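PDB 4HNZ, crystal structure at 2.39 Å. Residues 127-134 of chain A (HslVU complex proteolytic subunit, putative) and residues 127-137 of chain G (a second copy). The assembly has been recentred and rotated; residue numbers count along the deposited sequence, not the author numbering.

Chain A (127-134) GTFAKAAA
Chain G, residues 127-137: GTFAKAAARAL

Close packing of two helices depends on small residues where their backbones meet, and this pair of segments from two copies of one protein, 127-134 of chain A and 127-137 of chain G, is a compact example. Both stretches are helical, with phi/psi mostly near -64/-41 and i to i+4 hydrogen bonds such as A:Ala133 N to A:Phe129 O at 3.0 Å. Their axes approach to 7.3 Å, and their N-to-C directions differ by 43° (signed crossing angle -43°). Like residues are in register: A:Phe129 CA lies 5.5 Å from G:Phe129 CA, and A:Ala133 CA only 4.1 Å from G:Ala133 CA.

No hydrogen bond crosses the contact; van der Waals packing buries 391 Å², both sides summed. Alanine methyls rest against the opposing backbone: A:Ala132 CB is 3.5 Å from G:Phe129 O, G:Ala132 CB is 3.5 Å from A:Phe129 O, and G:Ala136 CB is 3.6 Å from A:Ala133 O. A:Ala132 CB and G:Ala132 CB, both directed toward the partner helix, sit 4.3 Å apart. At the N-terminal end the helices leave room for larger groups. The side chains of A:Phe129 and G:Phe129 start sideways and, with chi1 m and chi2 near -45°, bring A:Phe129 CE1 within 3.8 Å of G:Phe129 CE1. A:Thr128 and G:Thr128, also m, each supply a methyl to the partner ring: A:Thr128 CG2 to G:Phe129 CE1 and G:Thr128 CG2 to A:Phe129 CE1 are both 3.5 Å.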

# COMPACT_ATOMS: atom_id res chain seq x y z
N GLY A 127 -12.02 -17.06 21.58
CA GLY A 127 -11.36 -17.70 22.71
C GLY A 127 -11.08 -16.82 23.88
O GLY A 127 -11.27 -17.21 25.01
N THR A 128 -10.69 -15.60 23.62
CA THR A 128 -10.39 -14.70 24.69
C THR A 128 -11.65 -14.29 25.45
O THR A 128 -11.58 -14.07 26.66
CB THR A 128 -9.61 -13.48 24.18
OG1 THR A 128 -8.41 -13.96 23.51
CG2 THR A 128 -9.09 -12.64 25.37
N PHE A 129 -12.78 -14.11 24.76
CA PHE A 129 -14.01 -13.79 25.47
C PHE A 129 -14.36 -14.94 26.40
O PHE A 129 -14.78 -14.74 27.52
CB PHE A 129 -15.15 -13.51 24.46
CG PHE A 129 -14.75 -12.60 23.37
CD1 PHE A 129 -14.03 -11.46 23.64
CD2 PHE A 129 -15.14 -12.83 22.06
CE1 PHE A 129 -13.64 -10.58 22.61
CE2 PHE A 129 -14.78 -11.96 21.04
CZ PHE A 129 -14.01 -10.83 21.31
N ALA A 130 -14.14 -16.17 25.92
CA ALA A 130 -14.51 -17.34 26.66
C ALA A 130 -13.67 -17.44 27.90
O ALA A 130 -14.12 -17.78 28.99
CB ALA A 130 -14.33 -18.57 25.78
N LYS A 131 -12.42 -17.18 27.72
CA LYS A 131 -11.46 -17.23 28.80
C LYS A 131 -11.77 -16.20 29.86
O LYS A 131 -11.81 -16.51 31.05
CB LYS A 131 -10.12 -16.96 28.23
CG LYS A 131 -9.11 -16.76 29.27
CD LYS A 131 -7.81 -16.32 28.64
CE LYS A 131 -6.83 -17.47 28.51
NZ LYS A 131 -5.47 -16.91 28.16
N ALA A 132 -12.12 -14.99 29.45
CA ALA A 132 -12.57 -13.98 30.40
C ALA A 132 -13.83 -14.43 31.20
O ALA A 132 -13.90 -14.31 32.42
CB ALA A 132 -12.84 -12.66 29.69
N ALA A 133 -14.80 -14.97 30.52
CA ALA A 133 -15.99 -15.41 31.21
C ALA A 133 -15.65 -16.59 32.13
O ALA A 133 -16.14 -16.63 33.26
CB ALA A 133 -17.08 -15.80 30.23
N ALA A 134 -14.87 -17.55 31.66
CA ALA A 134 -14.55 -18.69 32.49
C ALA A 134 -13.76 -18.28 33.71
O ALA A 134 -13.94 -18.82 34.80
CB ALA A 134 -13.75 -19.73 31.73
N GLY G 127 -12.75 -3.58 26.86
CA GLY G 127 -14.16 -3.56 27.20
C GLY G 127 -14.91 -4.83 26.96
O GLY G 127 -15.73 -5.24 27.75
N THR G 128 -14.61 -5.52 25.87
CA THR G 128 -15.32 -6.73 25.55
C THR G 128 -14.92 -7.88 26.49
O THR G 128 -15.77 -8.68 26.84
CB THR G 128 -15.12 -7.12 24.11
OG1 THR G 128 -15.50 -6.00 23.30
CG2 THR G 128 -16.03 -8.26 23.73
N PHE G 129 -13.66 -7.95 26.92
CA PHE G 129 -13.27 -8.95 27.94
C PHE G 129 -14.05 -8.70 29.24
O PHE G 129 -14.57 -9.62 29.86
CB PHE G 129 -11.80 -8.91 28.18
CG PHE G 129 -11.01 -8.86 26.94
CD1 PHE G 129 -11.34 -9.62 25.87
CD2 PHE G 129 -9.92 -8.02 26.82
CE1 PHE G 129 -10.63 -9.54 24.66
CE2 PHE G 129 -9.15 -7.99 25.66
CZ PHE G 129 -9.51 -8.73 24.56
N ALA G 130 -14.22 -7.42 29.58
CA ALA G 130 -14.88 -7.05 30.83
C ALA G 130 -16.35 -7.43 30.76
O ALA G 130 -16.95 -7.95 31.71
CB ALA G 130 -14.75 -5.56 31.05
N LYS G 131 -16.95 -7.13 29.64
CA LYS G 131 -18.27 -7.49 29.44
C LYS G 131 -18.48 -8.98 29.55
O LYS G 131 -19.51 -9.42 30.13
CB LYS G 131 -18.67 -6.97 28.06
CG LYS G 131 -20.04 -7.41 27.64
CD LYS G 131 -20.27 -7.02 26.20
CE LYS G 131 -21.10 -5.76 26.12
NZ LYS G 131 -21.53 -5.62 24.69
N ALA G 132 -17.63 -9.76 28.90
CA ALA G 132 -17.80 -11.18 28.96
C ALA G 132 -17.76 -11.64 30.45
O ALA G 132 -18.54 -12.51 30.89
CB ALA G 132 -16.75 -11.88 28.13
N ALA G 133 -16.78 -11.14 31.20
CA ALA G 133 -16.65 -11.59 32.58
C ALA G 133 -17.85 -11.12 33.41
O ALA G 133 -18.41 -11.89 34.18
CB ALA G 133 -15.37 -11.07 33.14
N ALA G 134 -18.30 -9.88 33.19
CA ALA G 134 -19.49 -9.37 33.92
C ALA G 134 -20.73 -10.17 33.57
O ALA G 134 -21.54 -10.46 34.45
CB ALA G 134 -19.74 -7.91 33.65
N ARG G 135 -20.86 -10.58 32.32
CA ARG G 135 -22.03 -11.40 31.92
C ARG G 135 -22.05 -12.77 32.55
O ARG G 135 -23.13 -13.30 32.84
CB ARG G 135 -22.14 -11.57 30.43
CG ARG G 135 -22.71 -10.37 29.79
CD ARG G 135 -22.99 -10.57 28.32
NE ARG G 135 -23.69 -9.40 27.78
CZ ARG G 135 -23.73 -9.08 26.51
NH1 ARG G 135 -23.09 -9.80 25.59
NH2 ARG G 135 -24.43 -7.99 26.13
N ALA G 136 -20.89 -13.28 32.91
CA ALA G 136 -20.84 -14.56 33.59
C ALA G 136 -21.34 -14.49 35.03
O ALA G 136 -21.84 -15.45 35.59
CB ALA G 136 -19.42 -15.09 33.58
N LEU G 137 -21.20 -13.31 35.63
CA LEU G 137 -21.58 -13.12 37.02
C LEU G 137 -22.91 -12.43 37.23
O LEU G 137 -23.38 -12.34 38.38
CB LEU G 137 -20.50 -12.26 37.71
CG LEU G 137 -19.11 -12.89 37.77
CD1 LEU G 137 -18.11 -11.85 38.19
CD2 LEU G 137 -19.07 -14.05 38.73